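Local structure of tetratricopeptide repeat protein (4R7S) at residues A42-T45 with N46-T49; A145-G148 with H149-E153; K244-I247 with K248-K252; I220-Q224 with Y225-R229. The protein is of unknown function but, as a tetratricopeptide repeat protein, probably offers a helical scaffold for binding partner proteins or peptides. All coordinates share one frame; numbering follows the deposited sequence.

Interaction 1 (A42-T45 with N46-T49); sequences ALLT and NLGT. With EDO (1,2-ethanediol), chain H.
N46, L47, G48 and T49 each send their backbone N-H back four residues, to A42, L43, L44 and T45, as the regular i to i+4 ladder of an alpha-helix, with N-H...O angles of 157° to 172°. The turn belongs to helix 40-52 of a tetratricopeptide repeat (TPR) region, a fold of packed antiparallel helices. L43 and L47 are buried: L43 lies against Y4 and I8 of helix 2-16 and L27 of helix 20-33, and L47 against E24 and S63. L44 turns to helix 57-68, where it touches S66 and A67, and its CD2 meets L47 CD2 loosely at 4.4 Å. The side chain of N46 folds back along the helix, CG anti to its carbonyl carbon (chi1 -63°), which sets N46 CG 3.5 Å from A42 O. A42 O, which holds N46 N at 3.3 Å, also accepts from a water, and the same water donates weakly to N46 OD1. T45 OG1 bonds to the carbonyl of Y41, one turn back. T49 OG1 is bonded to Y64 OH and also, at 2.7 Å, to O2 of a 1,2-ethanediol probably from the crystallisation liquor, either hydroxyl being the possible donor.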
loop_
_atom_site.group_PDB
_atom_site.type_symbol
_atom_site.label_atom_id
_atom_site.label_comp_id
_atom_site.label_asym_id
_atom_site.label_seq_id
_atom_site.Cartn_x
_atom_site.Cartn_y
_atom_site.Cartn_z
ATOM N N ALA A 42 6.893 -7.101 22.688
ATOM C CA ALA A 42 7.570 -7.574 21.489
ATOM C C ALA A 42 6.824 -8.757 20.916
ATOM O O ALA A 42 6.714 -8.875 19.692
ATOM C CB ALA A 42 9.002 -7.956 21.801
ATOM N N LEU A 43 6.290 -9.614 21.794
ATOM C CA LEU A 43 5.541 -10.789 21.386
ATOM C C LEU A 43 4.241 -10.354 20.742
ATOM O O LEU A 43 3.863 -10.912 19.706
ATOM C CB LEU A 43 5.281 -11.732 22.578
ATOM C CG LEU A 43 6.508 -12.360 23.234
ATOM C CD1 LEU A 43 6.090 -13.505 24.170
ATOM C CD2 LEU A 43 7.504 -12.849 22.176
ATOM N N LEU A 44 3.590 -9.310 21.321
ATOM C CA LEU A 44 2.343 -8.750 20.802
ATOM C C LEU A 44 2.560 -8.134 19.417
ATOM O O LEU A 44 1.671 -8.242 18.579
ATOM C CB LEU A 44 1.719 -7.736 21.766
ATOM C CG LEU A 44 1.053 -8.377 22.986
ATOM C CD1 LEU A 44 1.115 -7.482 24.212
ATOM C CD2 LEU A 44 -0.349 -8.855 22.687
ATOM N N THR A 45 3.758 -7.587 19.142
ATOM C CA THR A 45 4.075 -6.992 17.836
ATOM C C THR A 45 4.093 -8.100 16.781
ATOM O O THR A 45 3.378 -7.965 15.782
ATOM C CB THR A 45 5.375 -6.160 17.866
ATOM O OG1 THR A 45 5.358 -5.281 18.990
ATOM C CG2 THR A 45 5.537 -5.313 16.641
ATOM N N ASN A 46 4.866 -9.200 17.032
ATOM C CA ASN A 46 4.974 -10.395 16.177
ATOM C C ASN A 46 3.598 -11.002 15.930
ATOM O O ASN A 46 3.250 -11.262 14.781
ATOM C CB ASN A 46 5.883 -11.463 16.816
ATOM C CG ASN A 46 7.333 -11.089 17.038
ATOM O OD1 ASN A 46 7.951 -10.344 16.256
ATOM N ND2 ASN A 46 7.921 -11.685 18.089
ATOM N N LEU A 47 2.804 -11.173 17.000
ATOM C CA LEU A 47 1.437 -11.708 16.955
ATOM C C LEU A 47 0.582 -10.852 16.011
ATOM O O LEU A 47 -0.050 -11.401 15.113
ATOM C CB LEU A 47 0.820 -11.791 18.368
ATOM C CG LEU A 47 -0.614 -12.319 18.487
ATOM C CD1 LEU A 47 -0.713 -13.804 18.149
ATOM C CD2 LEU A 47 -1.158 -12.106 19.894
ATOM N N GLY A 48 0.640 -9.532 16.171
ATOM C CA GLY A 48 -0.080 -8.602 15.313
ATOM C C GLY A 48 0.215 -8.835 13.843
ATOM O O GLY A 48 -0.718 -8.940 13.047
ATOM N N THR A 49 1.514 -8.966 13.484
ATOM C CA THR A 49 1.951 -9.196 12.109
ATOM C C THR A 49 1.503 -10.575 11.600
ATOM O O THR A 49 1.022 -10.663 10.462
ATOM C CB THR A 49 3.452 -9.000 11.973
ATOM O OG1 THR A 49 3.833 -7.864 12.739
ATOM C CG2 THR A 49 3.850 -8.730 10.553
HETATM C C1 EDO H . 7.354 -7.286 10.708
HETATM O O1 EDO H . 6.810 -6.535 9.617
HETATM C C2 EDO H . 6.919 -6.686 12.079
HETATM O O2 EDO H . 6.499 -7.723 12.964
HETATM O O HOH W 1 9.036 -7.852 18.255
#

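Interaction 2 (A145-G148 with H149-E153); sequences ARLG and HAILE
I151 carries CG1 anti to its carbonyl carbon (chi1 -64°), and its chi2 of 149° swings CD1 toward L147, whose CG is anti to the backbone N (chi1 -165°); I151 CD1 thus comes to 3.9 Å from L147 CG. The pair sits one turn apart on helix 143-156, one of the packed helices of a tetratricopeptide repeat protein. The two side chains cross obliquely, and I151 CD1 also lies 3.4 Å from L147 O, so the methyl rests on the helix backbone as well as on the leucine. Beneath them the usual i to i+4 bonds run from H149, A150, I151 and L152 to A145, R146, L147 and G148; I151 N meets L147 O at 2.9 Å. Neighbouring helices pack against this turn: L147 and A150 touch F166 of helix 159-172, A145 touches I135 and L136 of helix 125-138, and I151 and L152 reach I120 of helix 109-121. G148, buried and without a side chain, gives its carbonyl to L152 N, while L152 CB stands 3.2 Å from G148 O. The imidazole of H149 lies obliquely beside the preceding turn, and its NE2 has a weak hydrogen bond to D133. Its nearest ring atom to that turn is H149 CD2, 3.5 Å from A145 O.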
loop_
_atom_site.group_PDB
_atom_site.type_symbol
_atom_site.label_atom_id
_atom_site.label_comp_id
_atom_site.label_asym_id
_atom_site.label_seq_id
_atom_site.Cartn_x
_atom_site.Cartn_y
_atom_site.Cartn_z
ATOM N N ALA A 145 10.060 8.838 -4.090
ATOM C CA ALA A 145 9.745 10.211 -3.706
ATOM C C ALA A 145 9.315 11.016 -4.952
ATOM O O ALA A 145 8.316 11.737 -4.913
ATOM C CB ALA A 145 10.937 10.850 -3.038
ATOM N N ARG A 146 10.022 10.798 -6.077
ATOM C CA ARG A 146 9.760 11.425 -7.374
ATOM C C ARG A 146 8.420 10.930 -7.906
ATOM O O ARG A 146 7.643 11.731 -8.405
ATOM C CB ARG A 146 10.922 11.169 -8.370
ATOM C CG ARG A 146 12.232 11.866 -7.952
ATOM C CD ARG A 146 13.311 11.874 -9.032
ATOM N NE ARG A 146 14.546 12.481 -8.533
ATOM C CZ ARG A 146 14.846 13.780 -8.574
ATOM N NH1 ARG A 146 14.016 14.648 -9.144
ATOM N NH2 ARG A 146 15.983 14.219 -8.054
ATOM N N LEU A 147 8.109 9.644 -7.706
ATOM C CA LEU A 147 6.829 9.058 -8.102
ATOM C C LEU A 147 5.691 9.651 -7.288
ATOM O O LEU A 147 4.636 9.939 -7.828
ATOM C CB LEU A 147 6.887 7.551 -7.904
ATOM C CG LEU A 147 5.806 6.726 -8.567
ATOM C CD1 LEU A 147 5.931 6.766 -10.083
ATOM C CD2 LEU A 147 5.917 5.297 -8.111
ATOM N N GLY A 148 5.934 9.875 -6.002
ATOM C CA GLY A 148 4.980 10.538 -5.126
ATOM C C GLY A 148 4.602 11.888 -5.707
ATOM O O GLY A 148 3.415 12.198 -5.821
ATOM N N HIS A 149 5.615 12.662 -6.145
ATOM C CA HIS A 149 5.433 13.964 -6.792
ATOM C C HIS A 149 4.624 13.822 -8.091
ATOM O O HIS A 149 3.711 14.612 -8.321
ATOM C CB HIS A 149 6.793 14.637 -7.080
ATOM C CG HIS A 149 7.384 15.332 -5.890
ATOM N ND1 HIS A 149 6.692 16.322 -5.212
ATOM C CD2 HIS A 149 8.602 15.188 -5.325
ATOM C CE1 HIS A 149 7.504 16.741 -4.261
ATOM N NE2 HIS A 149 8.669 16.094 -4.296
ATOM N N ALA A 150 4.923 12.782 -8.898
ATOM C CA ALA A 150 4.231 12.495 -10.144
ATOM C C ALA A 150 2.725 12.235 -9.905
ATOM O O ALA A 150 1.873 12.812 -10.607
ATOM C CB ALA A 150 4.878 11.299 -10.837
ATOM N N ILE A 151 2.407 11.406 -8.903
ATOM C CA ILE A 151 1.014 11.048 -8.562
ATOM C C ILE A 151 0.296 12.288 -8.037
ATOM O O ILE A 151 -0.807 12.573 -8.477
ATOM C CB ILE A 151 0.959 9.841 -7.572
ATOM C CG1 ILE A 151 1.538 8.578 -8.243
ATOM C CG2 ILE A 151 -0.476 9.580 -7.048
ATOM C CD1 ILE A 151 2.201 7.642 -7.272
ATOM N N LEU A 152 0.943 13.037 -7.145
ATOM C CA LEU A 152 0.451 14.291 -6.555
ATOM C C LEU A 152 0.049 15.324 -7.628
ATOM O O LEU A 152 -1.053 15.875 -7.573
ATOM C CB LEU A 152 1.569 14.868 -5.673
ATOM C CG LEU A 152 1.396 16.277 -5.164
ATOM C CD1 LEU A 152 0.271 16.340 -4.185
ATOM C CD2 LEU A 152 2.630 16.739 -4.489
ATOM N N GLU A 153 0.951 15.576 -8.590
ATOM C CA GLU A 153 0.765 16.547 -9.671
ATOM C C GLU A 153 -0.390 16.180 -10.548
ATOM O O GLU A 153 -1.179 17.058 -10.901
ATOM C CB GLU A 153 2.041 16.717 -10.496
ATOM C CG GLU A 153 3.145 17.472 -9.765
ATOM C CD GLU A 153 2.879 18.852 -9.177
ATOM O OE1 GLU A 153 1.742 19.368 -9.282
ATOM O OE2 GLU A 153 3.834 19.424 -8.605
#

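Interaction 3 (K244-I247 with K248-K252); sequences KEVI and KELLK
Helix 244-252, the last helix of this tetratricopeptide repeat protein, packs one side on helices 211-223 and 227-238 and turns the other to solvent; the contact spans its successive turns. I247 and L250 face those two helices, I247 CD1 lying 4.3 Å from L250 CD1, while V246 CG1 reaches L250 CD1 at 4.2 Å from the exposed flank. L250 CG is anti to its carbonyl carbon (chi1 -67°), an orientation that also lays L250 CG 3.4 Å from V246 O. I247 and L250 continue onto V215, and L250 and L251 onto F234. The backbone ladder is uneven. L250 N reaches V246 O at 3.0 Å, whereas K248 N approaches K244 O from above the carbonyl plane, 43° out of it, with an N-H...O angle of 136°. On the outer side, K252 NZ forms a salt bridge to E249 OE1 at 2.8 Å, meeting the carboxylate on its syn side but tilted somewhat out of its plane; the bend of E249 at chi2 accompanies this pairing. Apolar contacts thus hold one side of the helix to its neighbours, while the i to i+3 charged pair links two exposed side chains whose attraction is probably screened by solvent.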
loop_
_atom_site.group_PDB
_atom_site.type_symbol
_atom_site.label_atom_id
_atom_site.label_comp_id
_atom_site.label_asym_id
_atom_site.label_seq_id
_atom_site.Cartn_x
_atom_site.Cartn_y
_atom_site.Cartn_z
ATOM N N LYS A 244 -14.801 -5.204 -5.469
ATOM C CA LYS A 244 -16.018 -5.889 -5.914
ATOM C C LYS A 244 -17.189 -4.951 -6.108
ATOM O O LYS A 244 -17.962 -5.181 -7.029
ATOM C CB LYS A 244 -16.403 -7.016 -4.944
ATOM C CG LYS A 244 -16.073 -8.406 -5.503
ATOM C CD LYS A 244 -15.683 -9.392 -4.397
ATOM C CE LYS A 244 -15.626 -10.826 -4.877
ATOM N NZ LYS A 244 -14.404 -11.112 -5.675
ATOM N N GLU A 245 -17.315 -3.896 -5.276
ATOM C CA GLU A 245 -18.407 -2.903 -5.397
ATOM C C GLU A 245 -18.253 -2.071 -6.667
ATOM O O GLU A 245 -19.213 -1.935 -7.426
ATOM C CB GLU A 245 -18.468 -1.935 -4.195
ATOM C CG GLU A 245 -18.738 -2.544 -2.832
ATOM C CD GLU A 245 -18.611 -1.506 -1.732
ATOM O OE1 GLU A 245 -17.461 -1.142 -1.389
ATOM O OE2 GLU A 245 -19.661 -1.016 -1.254
ATOM N N VAL A 246 -17.033 -1.504 -6.872
ATOM C CA VAL A 246 -16.674 -0.641 -8.001
ATOM C C VAL A 246 -16.679 -1.477 -9.282
ATOM O O VAL A 246 -17.251 -1.031 -10.289
ATOM C CB VAL A 246 -15.326 0.101 -7.747
ATOM C CG1 VAL A 246 -14.704 0.639 -9.042
ATOM C CG2 VAL A 246 -15.508 1.227 -6.729
ATOM N N ILE A 247 -16.115 -2.710 -9.228
ATOM C CA ILE A 247 -16.088 -3.588 -10.394
ATOM C C ILE A 247 -17.523 -3.942 -10.803
ATOM O O ILE A 247 -17.794 -4.048 -12.003
ATOM C CB ILE A 247 -15.171 -4.833 -10.208
ATOM C CG1 ILE A 247 -14.559 -5.292 -11.543
ATOM C CG2 ILE A 247 -15.869 -5.978 -9.515
ATOM C CD1 ILE A 247 -13.371 -4.520 -11.989
ATOM N N LYS A 248 -18.453 -4.024 -9.814
ATOM C CA LYS A 248 -19.885 -4.290 -10.037
ATOM C C LYS A 248 -20.524 -3.135 -10.863
ATOM O O LYS A 248 -21.240 -3.404 -11.827
ATOM C CB LYS A 248 -20.627 -4.484 -8.684
ATOM C CG LYS A 248 -22.062 -5.006 -8.814
ATOM C CD LYS A 248 -22.911 -4.788 -7.559
ATOM C CE LYS A 248 -24.163 -3.981 -7.828
ATOM N NZ LYS A 248 -25.111 -4.686 -8.736
ATOM N N GLU A 249 -20.241 -1.864 -10.480
ATOM C CA GLU A 249 -20.752 -0.652 -11.140
ATOM C C GLU A 249 -20.205 -0.481 -12.566
ATOM O O GLU A 249 -20.945 -0.000 -13.431
ATOM C CB GLU A 249 -20.439 0.623 -10.321
ATOM C CG GLU A 249 -20.999 0.650 -8.902
ATOM C CD GLU A 249 -22.500 0.539 -8.677
ATOM O OE1 GLU A 249 -23.297 0.894 -9.579
ATOM O OE2 GLU A 249 -22.875 0.150 -7.547
ATOM N N LEU A 250 -18.907 -0.831 -12.792
ATOM C CA LEU A 250 -18.261 -0.734 -14.106
ATOM C C LEU A 250 -18.896 -1.721 -15.063
ATOM O O LEU A 250 -19.236 -1.358 -16.185
ATOM C CB LEU A 250 -16.740 -1.007 -14.006
ATOM C CG LEU A 250 -15.883 0.006 -13.263
ATOM C CD1 LEU A 250 -14.481 -0.526 -13.073
ATOM C CD2 LEU A 250 -15.886 1.366 -13.961
ATOM N N LEU A 251 -19.102 -2.962 -14.589
ATOM C CA LEU A 251 -19.757 -4.027 -15.342
ATOM C C LEU A 251 -21.154 -3.628 -15.790
ATOM O O LEU A 251 -21.489 -3.915 -16.940
ATOM C CB LEU A 251 -19.789 -5.337 -14.546
ATOM C CG LEU A 251 -18.472 -6.114 -14.640
ATOM C CD1 LEU A 251 -18.331 -7.109 -13.508
ATOM C CD2 LEU A 251 -18.303 -6.771 -16.024
ATOM N N LYS A 252 -21.949 -2.918 -14.929
ATOM C CA LYS A 252 -23.298 -2.421 -15.299
ATOM C C LYS A 252 -23.248 -1.479 -16.525
ATOM O O LYS A 252 -24.214 -1.430 -17.295
ATOM C CB LYS A 252 -23.969 -1.667 -14.138
ATOM C CG LYS A 252 -24.432 -2.532 -12.979
ATOM C CD LYS A 252 -24.586 -1.741 -11.653
ATOM C CE LYS A 252 -25.524 -0.542 -11.724
ATOM N NZ LYS A 252 -25.817 0.024 -10.373
#

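Interaction 4 (I220-Q224 with Y225-R229); sequences IKLAQ and YEKER
K221 reaches E226 and R229 across the turn that joins helix 211-223 to helix 227-238. K221 O accepts from E226 N at 3.0 Å, and with the bond from Y225 N to L222 O this makes a Schellman motif, in which Y225, at positive phi (58°), is the C-prime residue. The K221 side chain runs extended beyond CG and crosses that of R229 at about a right angle: K221 CD lies 3.8 Å from R229 CB, and K221 CE stands over one face of the guanidinium, 3.8 Å above its plane and offset toward the rim. K221 NZ pairs with D233 in a salt bridge and donates to a water at 2.8 Å, which in turn donates to R229 O. L222 comes next. Its carbonyl takes Y225 N from above the carbonyl plane, 56° out of it, while L222 CD2 touches K227 CG at 4.1 Å and the side chain leans on A230 and F234. A223 O sits over the centre of the Y225 ring, 3.6 Å above one face. Q224 is the first residue to leave the helix; Q224 OE1 lies 3.6 Å from E226 OE1, the amide and carboxylate planes 45° apart. E226, at the N-cap position, holds R229 NE through OE2 at 3.0 Å. The two Schellman bonds, E226 N to K221 O and Y225 N to L222 O, close the end of helix 211-223, and the K221-D233 and E226-R229 salt bridges probably offset the like charges of K221 and R229.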
loop_
_atom_site.group_PDB
_atom_site.type_symbol
_atom_site.label_atom_id
_atom_site.label_comp_id
_atom_site.label_asym_id
_atom_site.label_seq_id
_atom_site.Cartn_x
_atom_site.Cartn_y
_atom_site.Cartn_z
ATOM N N ILE A 220 -11.098 2.390 -20.991
ATOM C CA ILE A 220 -10.769 2.970 -22.299
ATOM C C ILE A 220 -11.605 2.269 -23.342
ATOM O O ILE A 220 -12.267 2.950 -24.133
ATOM C CB ILE A 220 -9.255 2.930 -22.612
ATOM C CG1 ILE A 220 -8.511 4.008 -21.786
ATOM C CG2 ILE A 220 -9.001 3.101 -24.110
ATOM C CD1 ILE A 220 -7.045 3.680 -21.472
ATOM N N LYS A 221 -11.658 0.917 -23.292
ATOM C CA LYS A 221 -12.492 0.127 -24.204
ATOM C C LYS A 221 -13.940 0.630 -24.131
ATOM O O LYS A 221 -14.553 0.819 -25.191
ATOM C CB LYS A 221 -12.391 -1.363 -23.886
ATOM C CG LYS A 221 -11.118 -1.966 -24.434
ATOM C CD LYS A 221 -10.956 -3.393 -23.981
ATOM C CE LYS A 221 -9.768 -4.031 -24.661
ATOM N NZ LYS A 221 -9.333 -5.260 -23.940
ATOM N N LEU A 222 -14.449 0.948 -22.902
ATOM C CA LEU A 222 -15.772 1.544 -22.718
ATOM C C LEU A 222 -15.909 2.833 -23.553
ATOM O O LEU A 222 -16.856 2.954 -24.343
ATOM C CB LEU A 222 -16.041 1.882 -21.245
ATOM C CG LEU A 222 -16.954 1.011 -20.411
ATOM C CD1 LEU A 222 -17.196 1.674 -19.065
ATOM C CD2 LEU A 222 -18.304 0.758 -21.085
ATOM N N ALA A 223 -14.948 3.777 -23.393
ATOM C CA ALA A 223 -14.926 5.061 -24.111
ATOM C C ALA A 223 -14.850 4.866 -25.635
ATOM O O ALA A 223 -15.364 5.704 -26.383
ATOM C CB ALA A 223 -13.752 5.912 -23.635
ATOM N N GLN A 224 -14.227 3.757 -26.088
ATOM C CA GLN A 224 -14.089 3.413 -27.508
ATOM C C GLN A 224 -15.354 2.682 -28.027
ATOM O O GLN A 224 -15.362 2.183 -29.156
ATOM C CB GLN A 224 -12.830 2.563 -27.734
ATOM C CG GLN A 224 -11.521 3.316 -27.494
ATOM C CD GLN A 224 -10.287 2.426 -27.496
ATOM O OE1 GLN A 224 -10.354 1.195 -27.339
ATOM N NE2 GLN A 224 -9.119 3.044 -27.659
ATOM N N TYR A 225 -16.436 2.674 -27.217
ATOM C CA TYR A 225 -17.745 2.062 -27.506
ATOM C C TYR A 225 -17.594 0.548 -27.796
ATOM O O TYR A 225 -18.225 0.029 -28.707
ATOM C CB TYR A 225 -18.496 2.806 -28.660
ATOM C CG TYR A 225 -18.457 4.322 -28.562
ATOM C CD1 TYR A 225 -19.296 5.007 -27.683
ATOM C CD2 TYR A 225 -17.563 5.069 -29.330
ATOM C CE1 TYR A 225 -19.243 6.400 -27.567
ATOM C CE2 TYR A 225 -17.498 6.462 -29.221
ATOM C CZ TYR A 225 -18.342 7.124 -28.339
ATOM O OH TYR A 225 -18.284 8.498 -28.227
ATOM N N GLU A 226 -16.757 -0.146 -27.000
ATOM C CA GLU A 226 -16.467 -1.584 -27.084
ATOM C C GLU A 226 -16.761 -2.217 -25.737
ATOM O O GLU A 226 -15.849 -2.664 -25.026
ATOM C CB GLU A 226 -15.007 -1.825 -27.489
ATOM C CG GLU A 226 -14.677 -1.421 -28.907
ATOM C CD GLU A 226 -13.330 -1.963 -29.329
ATOM O OE1 GLU A 226 -12.295 -1.432 -28.861
ATOM O OE2 GLU A 226 -13.311 -2.963 -30.083
ATOM N N LYS A 227 -18.060 -2.224 -25.389
ATOM C CA LYS A 227 -18.651 -2.699 -24.137
ATOM C C LYS A 227 -18.357 -4.181 -23.828
ATOM O O LYS A 227 -18.088 -4.509 -22.666
ATOM C CB LYS A 227 -20.169 -2.467 -24.161
ATOM C CG LYS A 227 -20.561 -0.991 -24.094
ATOM C CD LYS A 227 -21.992 -0.814 -23.608
ATOM C CE LYS A 227 -22.464 0.610 -23.749
ATOM N NZ LYS A 227 -23.919 0.730 -23.473
ATOM N N GLU A 228 -18.393 -5.064 -24.852
ATOM C CA GLU A 228 -18.145 -6.496 -24.664
ATOM C C GLU A 228 -16.673 -6.750 -24.337
ATOM O O GLU A 228 -16.376 -7.546 -23.429
ATOM C CB GLU A 228 -18.585 -7.312 -25.885
ATOM C CG GLU A 228 -19.219 -8.647 -25.516
ATOM C CD GLU A 228 -19.684 -9.536 -26.660
ATOM O OE1 GLU A 228 -20.140 -9.003 -27.700
ATOM O OE2 GLU A 228 -19.628 -10.778 -26.493
ATOM N N ARG A 229 -15.761 -6.045 -25.031
ATOM C CA ARG A 229 -14.319 -6.140 -24.771
ATOM C C ARG A 229 -13.990 -5.574 -23.356
ATOM O O ARG A 229 -13.264 -6.218 -22.589
ATOM C CB ARG A 229 -13.516 -5.438 -25.879
ATOM C CG ARG A 229 -12.996 -6.424 -26.934
ATOM C CD ARG A 229 -12.723 -5.820 -28.304
ATOM N NE ARG A 229 -11.683 -4.781 -28.314
ATOM C CZ ARG A 229 -10.375 -5.001 -28.462
ATOM N NH1 ARG A 229 -9.911 -6.241 -28.570
ATOM N NH2 ARG A 229 -9.522 -3.983 -28.478
HETATM O O HOH W 2 -11.164 -7.324 -24.240
#

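Overall arrangement
The four contacts follow one another along a single all-helical chain in the order interaction 1, interaction 2, interaction 4, interaction 3. Interactions 1, 2 and 3 each lie within one helix, 40-52, 143-156 and 244-252, and pack apolar side chains on neighbouring helices, whereas interaction 4 is the turn joining helix 211-223 to helix 227-238. Interactions 1 and 4 are the most widely separated, with centres 47 Å apart on opposite sides of the chain's centre. Interaction 2 stands 33 Å from interaction 1 and 29 Å from interaction 4, centre to centre. Interactions 3 and 4 are about 5 Å apart at their nearest atoms; interaction 4 includes the start of helix 227-238, on which helix 244-252 packs. This is consistent with a repeat array built from successive helices.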